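Local coordinates for (R)-specific secondary-alkylsulfatase (Pseudomonas sp., PDB 4AXH), which catalyses the zinc-dependent hydrolysis of (R)-secondary-alkyl sulfates with strict inversion of configuration, giving (S)-alcohols and sulfate, at residues A[376-381]-A[401-406]; A[365-370]-A[410-415]; A[554-559]-A[643-648]; A[574-577]-A[582-585]. All blocks are in the same frame, centred on the assembly; numbering follows the deposited sequence. Where two conformers were deposited one is given.

Contact 1: A[376-381]-A[401-406]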
loop_
_atom_site.group_PDB
_atom_site.type_symbol
_atom_site.label_atom_id
_atom_site.label_comp_id
_atom_site.label_asym_id
_atom_site.label_seq_id
_atom_site.Cartn_x
_atom_site.Cartn_y
_atom_site.Cartn_z
ATOM N N TYR A 376 -9.127 -9.722 12.040
ATOM C CA TYR A 376 -8.132 -9.333 11.061
ATOM C C TYR A 376 -8.090 -10.246 9.867
ATOM O O TYR A 376 -8.060 -9.742 8.736
ATOM C CB TYR A 376 -6.755 -9.055 11.705
ATOM C CG TYR A 376 -6.795 -7.839 12.613
ATOM C CD1 TYR A 376 -7.000 -6.562 12.093
ATOM C CD2 TYR A 376 -6.748 -7.979 13.995
ATOM C CE1 TYR A 376 -7.138 -5.457 12.925
ATOM C CE2 TYR A 376 -6.857 -6.876 14.835
ATOM C CZ TYR A 376 -7.045 -5.612 14.293
ATOM O OH TYR A 376 -7.136 -4.499 15.102
ATOM N N ALA A 377 -8.184 -11.582 10.085
ATOM C CA ALA A 377 -8.193 -12.543 8.975
ATOM C C ALA A 377 -9.416 -12.327 8.126
ATOM O O ALA A 377 -9.310 -12.403 6.899
ATOM C CB ALA A 377 -8.140 -13.969 9.480
ATOM N N PHE A 378 -10.555 -11.949 8.749
ATOM C CA PHE A 378 -11.782 -11.657 8.015
ATOM C C PHE A 378 -11.576 -10.445 7.088
ATOM O O PHE A 378 -11.994 -10.460 5.926
ATOM C CB PHE A 378 -12.973 -11.416 8.960
ATOM C CG PHE A 378 -14.182 -10.808 8.311
ATOM C CD1 PHE A 378 -15.005 -11.570 7.483
ATOM C CD2 PHE A 378 -14.488 -9.458 8.490
ATOM C CE1 PHE A 378 -16.141 -11.006 6.871
ATOM C CE2 PHE A 378 -15.600 -8.881 7.849
ATOM C CZ PHE A 378 -16.421 -9.666 7.040
ATOM N N LEU A 379 -10.953 -9.401 7.607
ATOM C CA LEU A 379 -10.732 -8.199 6.825
ATOM C C LEU A 379 -9.966 -8.521 5.567
ATOM O O LEU A 379 -10.454 -8.224 4.485
ATOM C CB LEU A 379 -10.068 -7.086 7.655
ATOM C CG LEU A 379 -10.978 -6.378 8.632
ATOM C CD1 LEU A 379 -10.151 -5.570 9.631
ATOM C CD2 LEU A 379 -11.994 -5.502 7.912
ATOM N N ASN A 380 -8.856 -9.239 5.712
ATOM C CA ASN A 380 -8.020 -9.667 4.605
ATOM C C ASN A 380 -8.778 -10.630 3.659
ATOM O O ASN A 380 -8.961 -10.319 2.480
ATOM C CB ASN A 380 -6.754 -10.329 5.157
ATOM C CG ASN A 380 -5.756 -10.664 4.096
ATOM O OD1 ASN A 380 -4.967 -9.813 3.667
ATOM N ND2 ASN A 380 -5.778 -11.912 3.638
ATOM N N ASN A 381 -9.252 -11.765 4.200
ATOM C CA ASN A 381 -9.906 -12.822 3.443
ATOM C C ASN A 381 -11.221 -12.466 2.794
ATOM O O ASN A 381 -11.438 -12.886 1.665
ATOM C CB ASN A 381 -10.012 -14.106 4.251
ATOM C CG ASN A 381 -8.711 -14.666 4.764
ATOM O OD1 ASN A 381 -7.633 -14.536 4.147
ATOM N ND2 ASN A 381 -8.791 -15.339 5.907
ATOM N N SER A 401 -20.610 -4.141 5.859
ATOM C CA SER A 401 -21.457 -3.620 6.967
ATOM C C SER A 401 -21.291 -4.193 8.384
ATOM O O SER A 401 -21.355 -3.404 9.335
ATOM C CB SER A 401 -22.935 -3.477 6.589
ATOM O OG SER A 401 -23.668 -4.694 6.613
ATOM N N LYS A 402 -21.074 -5.536 8.547
ATOM C CA LYS A 402 -20.887 -6.155 9.867
ATOM C C LYS A 402 -19.809 -7.237 9.885
ATOM O O LYS A 402 -19.519 -7.835 8.877
ATOM C CB LYS A 402 -22.219 -6.697 10.411
ATOM C CG LYS A 402 -23.158 -5.614 10.955
ATOM C CD LYS A 402 -24.573 -6.140 11.121
ATOM C CE LYS A 402 -25.480 -5.162 11.832
ATOM N NZ LYS A 402 -26.898 -5.609 11.783
ATOM N N LEU A 403 -19.217 -7.481 11.030
ATOM C CA LEU A 403 -18.263 -8.576 11.205
ATOM C C LEU A 403 -19.119 -9.888 11.275
ATOM O O LEU A 403 -20.326 -9.845 11.628
ATOM C CB LEU A 403 -17.439 -8.410 12.494
ATOM C CG LEU A 403 -16.398 -7.297 12.509
ATOM C CD1 LEU A 403 -15.738 -7.189 13.807
ATOM C CD2 LEU A 403 -15.419 -7.394 11.354
ATOM N N PRO A 404 -18.550 -11.055 10.936
ATOM C CA PRO A 404 -19.395 -12.262 10.889
ATOM C C PRO A 404 -19.635 -12.953 12.220
ATOM O O PRO A 404 -18.832 -12.803 13.142
ATOM C CB PRO A 404 -18.627 -13.180 9.933
ATOM C CG PRO A 404 -17.173 -12.798 10.105
ATOM C CD PRO A 404 -17.158 -11.331 10.485
ATOM N N GLY A 405 -20.692 -13.775 12.262
ATOM C CA GLY A 405 -21.062 -14.621 13.386
ATOM C C GLY A 405 -21.192 -13.864 14.673
ATOM O O GLY A 405 -21.883 -12.832 14.730
ATOM N N GLU A 406 -20.458 -14.338 15.695
ATOM C CA GLU A 406 -20.442 -13.753 17.054
ATOM C C GLU A 406 -19.613 -12.481 17.184
ATOM O O GLU A 406 -19.757 -11.752 18.173
ATOM C CB GLU A 406 -20.082 -14.822 18.114
ATOM C CG GLU A 406 -20.980 -16.075 18.123
ATOM C CD GLU A 406 -22.480 -15.872 17.943
ATOM O OE1 GLU A 406 -23.127 -15.259 18.830
ATOM O OE2 GLU A 406 -22.998 -16.301 16.884
#

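Contact 2: A[365-370]-A[410-415]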
loop_
_atom_site.group_PDB
_atom_site.type_symbol
_atom_site.label_atom_id
_atom_site.label_comp_id
_atom_site.label_asym_id
_atom_site.label_seq_id
_atom_site.Cartn_x
_atom_site.Cartn_y
_atom_site.Cartn_z
ATOM N N VAL A 365 -9.756 -14.523 27.998
ATOM C CA VAL A 365 -8.572 -14.132 27.229
ATOM C C VAL A 365 -8.477 -14.924 25.929
ATOM O O VAL A 365 -8.188 -14.343 24.885
ATOM C CB VAL A 365 -7.203 -13.959 27.983
ATOM C CG1 VAL A 365 -7.363 -13.488 29.425
ATOM C CG2 VAL A 365 -6.332 -15.199 27.917
ATOM N N ARG A 366 -8.730 -16.239 25.982
ATOM C CA ARG A 366 -8.685 -17.142 24.813
ATOM C C ARG A 366 -9.744 -16.793 23.760
ATOM O O ARG A 366 -9.446 -16.828 22.560
ATOM C CB ARG A 366 -8.843 -18.592 25.242
ATOM C CG ARG A 366 -7.570 -19.218 25.724
ATOM C CD ARG A 366 -7.878 -20.523 26.433
ATOM N NE ARG A 366 -7.062 -20.611 27.635
ATOM C CZ ARG A 366 -7.525 -20.868 28.847
ATOM N NH1 ARG A 366 -8.814 -21.134 29.030
ATOM N NH2 ARG A 366 -6.698 -20.898 29.884
ATOM N N THR A 367 -10.981 -16.449 24.215
ATOM C CA THR A 367 -12.070 -16.022 23.348
ATOM C C THR A 367 -11.679 -14.664 22.721
ATOM O O THR A 367 -11.883 -14.473 21.530
ATOM C CB THR A 367 -13.377 -15.903 24.165
ATOM O OG1 THR A 367 -13.765 -17.194 24.612
ATOM C CG2 THR A 367 -14.538 -15.212 23.394
ATOM N N TYR A 368 -11.123 -13.736 23.528
ATOM C CA TYR A 368 -10.734 -12.397 23.094
ATOM C C TYR A 368 -9.692 -12.506 21.984
ATOM O O TYR A 368 -9.952 -12.024 20.882
ATOM C CB TYR A 368 -10.277 -11.583 24.311
ATOM C CG TYR A 368 -9.837 -10.161 24.041
ATOM C CD1 TYR A 368 -8.538 -9.878 23.605
ATOM C CD2 TYR A 368 -10.662 -9.086 24.346
ATOM C CE1 TYR A 368 -8.110 -8.567 23.403
ATOM C CE2 TYR A 368 -10.246 -7.769 24.134
ATOM C CZ TYR A 368 -8.956 -7.518 23.696
ATOM O OH TYR A 368 -8.512 -6.227 23.520
ATOM N N LEU A 369 -8.609 -13.250 22.214
ATOM C CA LEU A 369 -7.565 -13.493 21.219
ATOM C C LEU A 369 -8.066 -14.097 19.934
ATOM O O LEU A 369 -7.762 -13.583 18.862
ATOM C CB LEU A 369 -6.422 -14.328 21.791
ATOM C CG LEU A 369 -5.527 -13.587 22.771
ATOM C CD1 LEU A 369 -4.405 -14.475 23.240
ATOM C CD2 LEU A 369 -5.026 -12.278 22.157
ATOM N N ALA A 370 -8.877 -15.148 20.019
ATOM C CA ALA A 370 -9.420 -15.794 18.846
ATOM C C ALA A 370 -10.334 -14.868 18.070
ATOM O O ALA A 370 -10.294 -14.891 16.846
ATOM C CB ALA A 370 -10.147 -17.046 19.249
ATOM N N LYS A 410 -19.523 -8.513 20.039
ATOM C CA LYS A 410 -18.424 -8.168 20.953
ATOM C C LYS A 410 -18.115 -6.658 20.991
ATOM O O LYS A 410 -17.903 -6.037 19.941
ATOM C CB LYS A 410 -17.146 -8.963 20.619
ATOM C CG LYS A 410 -17.345 -10.477 20.466
ATOM C CD LYS A 410 -18.064 -11.152 21.666
ATOM C CE LYS A 410 -18.360 -12.600 21.403
ATOM N NZ LYS A 410 -17.188 -13.466 21.657
ATOM N N TRP A 411 -18.099 -6.069 22.209
ATOM C CA TRP A 411 -17.829 -4.646 22.427
ATOM C C TRP A 411 -16.398 -4.286 21.972
ATOM O O TRP A 411 -16.162 -3.235 21.395
ATOM C CB TRP A 411 -17.989 -4.285 23.930
ATOM C CG TRP A 411 -19.384 -4.022 24.434
ATOM C CD1 TRP A 411 -20.022 -4.660 25.469
ATOM C CD2 TRP A 411 -20.276 -2.988 23.989
ATOM N NE1 TRP A 411 -21.265 -4.103 25.671
ATOM C CE2 TRP A 411 -21.462 -3.104 24.750
ATOM C CE3 TRP A 411 -20.206 -2.004 22.983
ATOM C CZ2 TRP A 411 -22.545 -2.255 24.566
ATOM C CZ3 TRP A 411 -21.291 -1.173 22.789
ATOM C CH2 TRP A 411 -22.446 -1.302 23.580
ATOM N N TYR A 412 -15.451 -5.168 22.241
ATOM C CA TYR A 412 -14.041 -5.001 21.952
ATOM C C TYR A 412 -13.628 -5.176 20.478
ATOM O O TYR A 412 -12.434 -5.093 20.149
ATOM C CB TYR A 412 -13.240 -5.925 22.879
ATOM C CG TYR A 412 -13.589 -7.403 22.815
ATOM C CD1 TYR A 412 -12.986 -8.242 21.888
ATOM C CD2 TYR A 412 -14.442 -7.971 23.738
ATOM C CE1 TYR A 412 -13.255 -9.602 21.864
ATOM C CE2 TYR A 412 -14.711 -9.332 23.732
ATOM C CZ TYR A 412 -14.111 -10.145 22.799
ATOM O OH TYR A 412 -14.411 -11.481 22.809
ATOM N N LEU A 413 -14.600 -5.418 19.589
ATOM C CA LEU A 413 -14.391 -5.608 18.149
ATOM C C LEU A 413 -15.064 -4.520 17.334
ATOM O O LEU A 413 -14.921 -4.516 16.114
ATOM C CB LEU A 413 -14.936 -6.989 17.757
ATOM C CG LEU A 413 -13.967 -8.160 17.558
ATOM C CD1 LEU A 413 -12.698 -8.082 18.442
ATOM C CD2 LEU A 413 -14.672 -9.412 17.753
ATOM N N ARG A 414 -15.770 -3.574 17.995
ATOM C CA ARG A 414 -16.464 -2.451 17.352
ATOM C C ARG A 414 -15.496 -1.479 16.677
ATOM O O ARG A 414 -14.313 -1.350 17.061
ATOM C CB ARG A 414 -17.363 -1.679 18.355
ATOM C CG ARG A 414 -18.353 -2.499 19.226
ATOM C CD ARG A 414 -19.386 -3.262 18.432
ATOM N NE ARG A 414 -20.135 -2.352 17.570
ATOM C CZ ARG A 414 -20.916 -2.725 16.572
ATOM N NH1 ARG A 414 -21.044 -4.012 16.260
ATOM N NH2 ARG A 414 -21.560 -1.813 15.856
ATOM N N SER A 415 -16.030 -0.741 15.691
ATOM C CA SER A 415 -15.303 0.253 14.896
ATOM C C SER A 415 -15.117 1.615 15.605
ATOM O O SER A 415 -15.612 2.628 15.136
ATOM C CB SER A 415 -15.975 0.405 13.544
ATOM O OG SER A 415 -15.933 -0.850 12.891
#

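Contact 3: A[554-559]-A[643-648]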
loop_
_atom_site.group_PDB
_atom_site.type_symbol
_atom_site.label_atom_id
_atom_site.label_comp_id
_atom_site.label_asym_id
_atom_site.label_seq_id
_atom_site.Cartn_x
_atom_site.Cartn_y
_atom_site.Cartn_z
ATOM N N ASP A 554 17.269 13.248 2.409
ATOM C CA ASP A 554 16.037 12.738 1.806
ATOM C C ASP A 554 14.922 13.799 1.967
ATOM O O ASP A 554 14.104 14.011 1.061
ATOM C CB ASP A 554 15.667 11.367 2.425
ATOM C CG ASP A 554 16.460 10.163 1.903
ATOM O OD1 ASP A 554 17.066 10.272 0.800
ATOM O OD2 ASP A 554 16.420 9.092 2.558
ATOM N N LEU A 555 14.967 14.529 3.095
ATOM C CA LEU A 555 14.072 15.639 3.409
ATOM C C LEU A 555 14.353 16.782 2.448
ATOM O O LEU A 555 13.420 17.414 1.976
ATOM C CB LEU A 555 14.372 16.118 4.825
ATOM C CG LEU A 555 13.263 16.070 5.843
ATOM C CD1 LEU A 555 13.205 14.708 6.516
ATOM C CD2 LEU A 555 13.493 17.187 6.880
ATOM N N LEU A 556 15.653 17.052 2.172
ATOM C CA LEU A 556 16.078 18.107 1.246
ATOM C C LEU A 556 15.676 17.787 -0.189
ATOM O O LEU A 556 15.255 18.696 -0.898
ATOM C CB LEU A 556 17.585 18.404 1.357
ATOM C CG LEU A 556 18.134 18.906 2.707
ATOM C CD1 LEU A 556 19.505 19.523 2.528
ATOM C CD2 LEU A 556 17.228 19.947 3.348
ATOM N N ALA A 557 15.747 16.496 -0.603
ATOM C CA ALA A 557 15.334 16.028 -1.940
ATOM C C ALA A 557 13.831 16.263 -2.164
ATOM O O ALA A 557 13.399 16.440 -3.307
ATOM C CB ALA A 557 15.670 14.556 -2.116
ATOM N N ILE A 558 13.060 16.283 -1.053
ATOM C CA ILE A 558 11.618 16.524 -0.969
ATOM C C ILE A 558 11.347 18.043 -0.902
ATOM O O ILE A 558 10.401 18.520 -1.522
ATOM C CB ILE A 558 11.053 15.728 0.260
ATOM C CG1 ILE A 558 10.879 14.243 -0.084
ATOM C CG2 ILE A 558 9.760 16.334 0.817
ATOM C CD1 ILE A 558 10.870 13.299 1.101
ATOM N N ARG A 559 12.176 18.780 -0.144
ATOM C CA ARG A 559 12.095 20.237 0.021
ATOM C C ARG A 559 12.539 20.992 -1.251
ATOM O O ARG A 559 12.020 22.072 -1.534
ATOM C CB ARG A 559 12.936 20.686 1.223
ATOM C CG ARG A 559 12.254 20.402 2.555
ATOM C CD ARG A 559 12.972 21.061 3.698
ATOM N NE ARG A 559 13.046 22.504 3.495
ATOM C CZ ARG A 559 13.914 23.296 4.105
ATOM N NH1 ARG A 559 14.773 22.794 4.981
ATOM N NH2 ARG A 559 13.916 24.598 3.857
ATOM N N GLY A 643 25.397 27.737 -0.909
ATOM C CA GLY A 643 24.394 28.775 -0.694
ATOM C C GLY A 643 23.327 28.756 -1.769
ATOM O O GLY A 643 22.145 28.993 -1.482
ATOM N N GLU A 644 23.761 28.446 -3.015
ATOM C CA GLU A 644 22.946 28.293 -4.218
ATOM C C GLU A 644 21.965 27.139 -3.976
ATOM O O GLU A 644 20.752 27.318 -4.136
ATOM C CB GLU A 644 23.866 27.982 -5.431
ATOM C CG GLU A 644 23.160 27.877 -6.779
ATOM C CD GLU A 644 24.031 27.595 -7.998
ATOM O OE1 GLU A 644 25.275 27.706 -7.899
ATOM O OE2 GLU A 644 23.456 27.282 -9.067
ATOM N N PHE A 645 22.499 25.975 -3.545
ATOM C CA PHE A 645 21.717 24.783 -3.256
ATOM C C PHE A 645 20.634 25.052 -2.208
ATOM O O PHE A 645 19.475 24.734 -2.459
ATOM C CB PHE A 645 22.632 23.603 -2.872
ATOM C CG PHE A 645 21.931 22.437 -2.227
ATOM C CD1 PHE A 645 20.924 21.748 -2.901
ATOM C CD2 PHE A 645 22.277 22.021 -0.948
ATOM C CE1 PHE A 645 20.261 20.682 -2.295
ATOM C CE2 PHE A 645 21.615 20.953 -0.341
ATOM C CZ PHE A 645 20.611 20.291 -1.019
ATOM N N PHE A 646 20.998 25.691 -1.087
ATOM C CA PHE A 646 20.092 26.043 0.003
ATOM C C PHE A 646 19.007 27.056 -0.375
ATOM O O PHE A 646 17.964 27.119 0.286
ATOM C CB PHE A 646 20.895 26.504 1.232
ATOM C CG PHE A 646 21.466 25.351 2.013
ATOM C CD1 PHE A 646 22.577 24.657 1.551
ATOM C CD2 PHE A 646 20.851 24.909 3.173
ATOM C CE1 PHE A 646 23.078 23.557 2.251
ATOM C CE2 PHE A 646 21.361 23.816 3.880
ATOM C CZ PHE A 646 22.471 23.145 3.412
ATOM N N GLY A 647 19.258 27.820 -1.440
ATOM C CA GLY A 647 18.336 28.824 -1.964
ATOM C C GLY A 647 17.214 28.226 -2.780
ATOM O O GLY A 647 16.213 28.893 -3.052
ATOM N N LEU A 648 17.377 26.952 -3.156
ATOM C CA LEU A 648 16.434 26.173 -3.964
ATOM C C LEU A 648 15.499 25.300 -3.113
ATOM O O LEU A 648 14.675 24.563 -3.657
ATOM C CB LEU A 648 17.228 25.297 -4.957
ATOM C CG LEU A 648 18.089 26.056 -5.960
ATOM C CD1 LEU A 648 19.085 25.140 -6.621
ATOM C CD2 LEU A 648 17.229 26.796 -6.968
#

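Contact 4: A[574-577]-A[582-585]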
loop_
_atom_site.group_PDB
_atom_site.type_symbol
_atom_site.label_atom_id
_atom_site.label_comp_id
_atom_site.label_asym_id
_atom_site.label_seq_id
_atom_site.Cartn_x
_atom_site.Cartn_y
_atom_site.Cartn_z
ATOM N N TRP A 574 29.795 15.719 0.947
ATOM C CA TRP A 574 29.590 16.067 2.347
ATOM C C TRP A 574 30.405 15.080 3.168
ATOM O O TRP A 574 30.350 13.866 2.911
ATOM C CB TRP A 574 28.099 15.978 2.711
ATOM C CG TRP A 574 27.244 17.043 2.100
ATOM C CD1 TRP A 574 26.798 17.106 0.811
ATOM C CD2 TRP A 574 26.692 18.179 2.772
ATOM N NE1 TRP A 574 26.047 18.244 0.625
ATOM C CE2 TRP A 574 25.939 18.905 1.820
ATOM C CE3 TRP A 574 26.745 18.646 4.097
ATOM C CZ2 TRP A 574 25.257 20.082 2.145
ATOM C CZ3 TRP A 574 26.079 19.818 4.415
ATOM C CH2 TRP A 574 25.353 20.528 3.443
ATOM N N VAL A 575 31.210 15.595 4.110
ATOM C CA VAL A 575 32.065 14.761 4.954
ATOM C C VAL A 575 31.887 15.101 6.397
ATOM O O VAL A 575 32.034 16.256 6.790
ATOM C CB VAL A 575 33.542 14.554 4.479
ATOM C CG1 VAL A 575 33.874 15.328 3.197
ATOM C CG2 VAL A 575 34.569 14.813 5.581
ATOM N N PHE A 576 31.491 14.098 7.174
ATOM C CA PHE A 576 31.202 14.228 8.591
ATOM C C PHE A 576 32.273 13.523 9.415
ATOM O O PHE A 576 32.241 12.301 9.579
ATOM C CB PHE A 576 29.791 13.691 8.890
ATOM C CG PHE A 576 28.664 14.478 8.265
ATOM C CD1 PHE A 576 28.219 14.187 6.979
ATOM C CD2 PHE A 576 28.017 15.478 8.977
ATOM C CE1 PHE A 576 27.157 14.899 6.407
ATOM C CE2 PHE A 576 26.956 16.188 8.406
ATOM C CZ PHE A 576 26.534 15.896 7.123
ATOM N N GLU A 577 33.243 14.308 9.895
ATOM C CA GLU A 577 34.403 13.862 10.671
ATOM C C GLU A 577 34.053 13.092 11.947
ATOM O O GLU A 577 34.681 12.068 12.239
ATOM C CB GLU A 577 35.386 15.028 10.948
ATOM C CG GLU A 577 34.755 16.328 11.455
ATOM C CD GLU A 577 34.942 17.605 10.637
ATOM O OE1 GLU A 577 35.146 17.517 9.403
ATOM O OE2 GLU A 577 34.859 18.704 11.236
ATOM N N ASP A 582 30.873 9.661 4.626
ATOM C CA ASP A 582 30.942 10.481 3.426
ATOM C C ASP A 582 29.692 10.285 2.592
ATOM O O ASP A 582 29.285 9.155 2.342
ATOM C CB ASP A 582 32.193 10.120 2.616
ATOM C CG ASP A 582 33.486 10.475 3.328
ATOM O OD1 ASP A 582 33.989 9.632 4.109
ATOM O OD2 ASP A 582 33.983 11.598 3.121
ATOM N N ILE A 583 29.071 11.379 2.179
ATOM C CA ILE A 583 27.853 11.313 1.386
ATOM C C ILE A 583 27.973 12.196 0.145
ATOM O O ILE A 583 28.357 13.355 0.252
ATOM C CB ILE A 583 26.547 11.479 2.254
ATOM C CG1 ILE A 583 25.226 11.454 1.443
ATOM C CG2 ILE A 583 26.605 12.596 3.296
ATOM C CD1 ILE A 583 24.842 12.714 0.670
ATOM N N ALA A 584 27.669 11.636 -1.031
ATOM C CA ALA A 584 27.775 12.343 -2.299
ATOM C C ALA A 584 26.422 12.723 -2.919
ATOM O O ALA A 584 25.738 11.878 -3.504
ATOM C CB ALA A 584 28.617 11.527 -3.280
ATOM N N LEU A 585 26.053 14.008 -2.801
ATOM C CA LEU A 585 24.820 14.530 -3.401
ATOM C C LEU A 585 25.051 14.842 -4.847
ATOM O O LEU A 585 26.182 15.107 -5.256
ATOM C CB LEU A 585 24.331 15.826 -2.733
ATOM C CG LEU A 585 23.827 15.804 -1.299
ATOM C CD1 LEU A 585 23.289 17.183 -0.920
ATOM C CD2 LEU A 585 22.703 14.811 -1.134
#

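Contact 1: A[376-381]-A[401-406]
Pro404 turns its CD-CG edge onto one face of the Phe378 ring. Its CD sits 3.5 Å from the ring centroid of Phe378 and only 5° off the ring normal. This is a CH-pi contact. The neighbouring CG of Pro404 leans toward one side of the same face and comes within 3.6 Å of CD1 of Phe378. The two side chains approach from opposite directions. Leu403 comes obliquely to the CD2-CE2 side of the ring, on the same side of its plane as Pro404, with its CD2 3.7 Å from CD2 of Phe378. The backbone O of Lys402 also approaches obliquely and stands 4.0 Å from CZ of Phe378. The ring reaches the loop because CG of Phe378 is anti to its backbone N (chi1 167°), which extends it outward from the helix.

Segment 376-381 is part of helix 362-388. Segment 401-406 belongs to the connection between helices 393-400 and 420-431, within the alkylsulfatase dimerisation region. The contact packs this connection on the helix. The chain leaves helix 393-400 at Ser401, which has positive phi.

Further out, Leu403 also packs on Met316, Leu413 and Leu420. Tyr376, two residues before Phe378, stacks on Trp333, and its OH is hydrogen-bonded to His317 N. Val591 of the second subunit packs on Phe378, and Thr562 of the second subunit packs on Pro404.

Contact 2: A[365-370]-A[410-415]
The rings of Tyr368 and Tyr412 meet at a slant. Their centroids are 4.6 Å apart and their planes are inclined at 33°. The two side chains slide past each other in opposite directions. CD2 of Tyr368 stands over the centre of the Tyr412 ring and is 3.5 Å from CD1 of Tyr412. The opposite face of that ring is covered by CB of Lys410, 3.9 Å above the plane. Tyr412 is sandwiched between the helix and its own chain. Its chi1 of 57° sets CG between the backbone N and the carbonyl carbon, and the ring folds back beside Lys410.

The methyl of Thr367 makes van der Waals contact with two polar ends. CG2 of Thr367 is 3.6 Å from NZ of Lys410 and 3.8 Å from OH of Tyr412.

Polar ends find their partners outside the two segments. Asp371 OD2 takes both Lys410 NZ, in a salt bridge, and Tyr412 OH, in a hydrogen bond. One carboxylate oxygen probably fixes the ends of both side chains. Tyr368 OH is hydrogen-bonded to Gln353 NE2 and Ala312 O, and Thr367 OG1 to Asp363 O.

The contact joins helix 362-388 to the 3-10 turn 411-413. The side chain of Tyr368 is about 9 Å from that of the zinc ligand His355 and about 13 Å from a zinc ion. This is the shell outside the dinuclear zinc site of the metallo-beta-lactamase fold.

Contact 3: A[554-559]-A[643-648]
CD1 of Leu556 approaches the Phe645 ring obliquely at its CZ-CE2 corner. This methyl of Leu556 is 3.8 Å from CZ of Phe645, and the adjacent ring atom CE2 of Phe645 is equally near. The touch is confined to that far corner of the ring. The two side chains cross at about a right angle. With chi1 at 165° the ring of Phe645 swings opposite its backbone N, away from helix 640-646, and reaches helix 549-559. Phe645 also packs on Met570 and Leu572 of strand 570-576 and on Leu592 of strand 591-596. Leu556 in turn packs on Leu649, just past the second segment. The neighbouring ring of Phe646 reaches toward helix 549-559 less closely.

At the other end of the contact, backbone stands near backbone. Arg559 O and Leu648 O are 4.2 Å apart. Both are acceptors, so this is proximity without a bond. The side chain of Arg559 turns to the residues after the second segment, where its NE is hydrogen-bonded to Asp650 O. The backbones of Arg559 and Asp650 are also hydrogen-bonded, as are those of Leu648 and Asp561.

Both helices belong to the alkylsulfatase C-terminal domain, placed by sequence in the SCP2 clan. The second subunit approaches from the side of Ala557 and Ile558: Asn385 ND2 of the second subunit is hydrogen-bonded to Ile558 O.

The direct contact is apolar and small. The polar links between the two regions named here each use a residue outside the segments, Asp650 or Asp561.

Contact 4: A[574-577]-A[582-585]
Trp574 and Ile583 form the hydrogen-bonded pair of an antiparallel beta hairpin in the five-stranded sheet of the C-terminal domain. Trp574 N donates to Ile583 O at 2.9 Å, and Ile583 N returns a bond to Trp574 O, almost straight at 173°. The axes of segments 574-576 and 582-585 run antiparallel, at 163°.

The tight side is the face bearing Trp574, Ile583, Phe576 and Leu585. CG2 of Ile583 fits between CB of Trp574, at 3.7 Å, and the edge of the Phe576 ring, where it is 3.9 Å from CE1 of Phe576. Phe576 and Ile583 lie side by side and point the same way. Helices pack over this face: Phe553 meets the Trp574 ring and also touches Ile583 and Leu585, and Leu642 packs on the indole.

The other face is looser and partly exposed. It carries the non-hydrogen-bonded pair Val575 and Asp582, whose side chains run alongside each other, with OD2 of Asp582 next to CB of Val575.

Back on the packed face, Leu585 crosses the indole obliquely, and its CG is 3.9 Å from CD1 of Trp574.

Overall arrangement
Contacts 1 and 2 share helix 362-388. Contact 1 is nested within the loop closed by contact 2, and they touch through Leu403 and Leu413. Both are partly buried and bring a loop against a helix by aromatic packing. Contacts 3 and 4 lie on the opposite side of the chain's centre, in the C-terminal region, and are buried. Contact 4 is nested within contact 3. They meet where Phe646 packs on Trp574 and Phe645 on Leu585, joining a helix to the sheet. Backbone hydrogen bonds across the segments occur in contact 4, whereas the others rely on side-chain packing. Contacts 1, 2 and 3 also touch the second subunit of the homodimer.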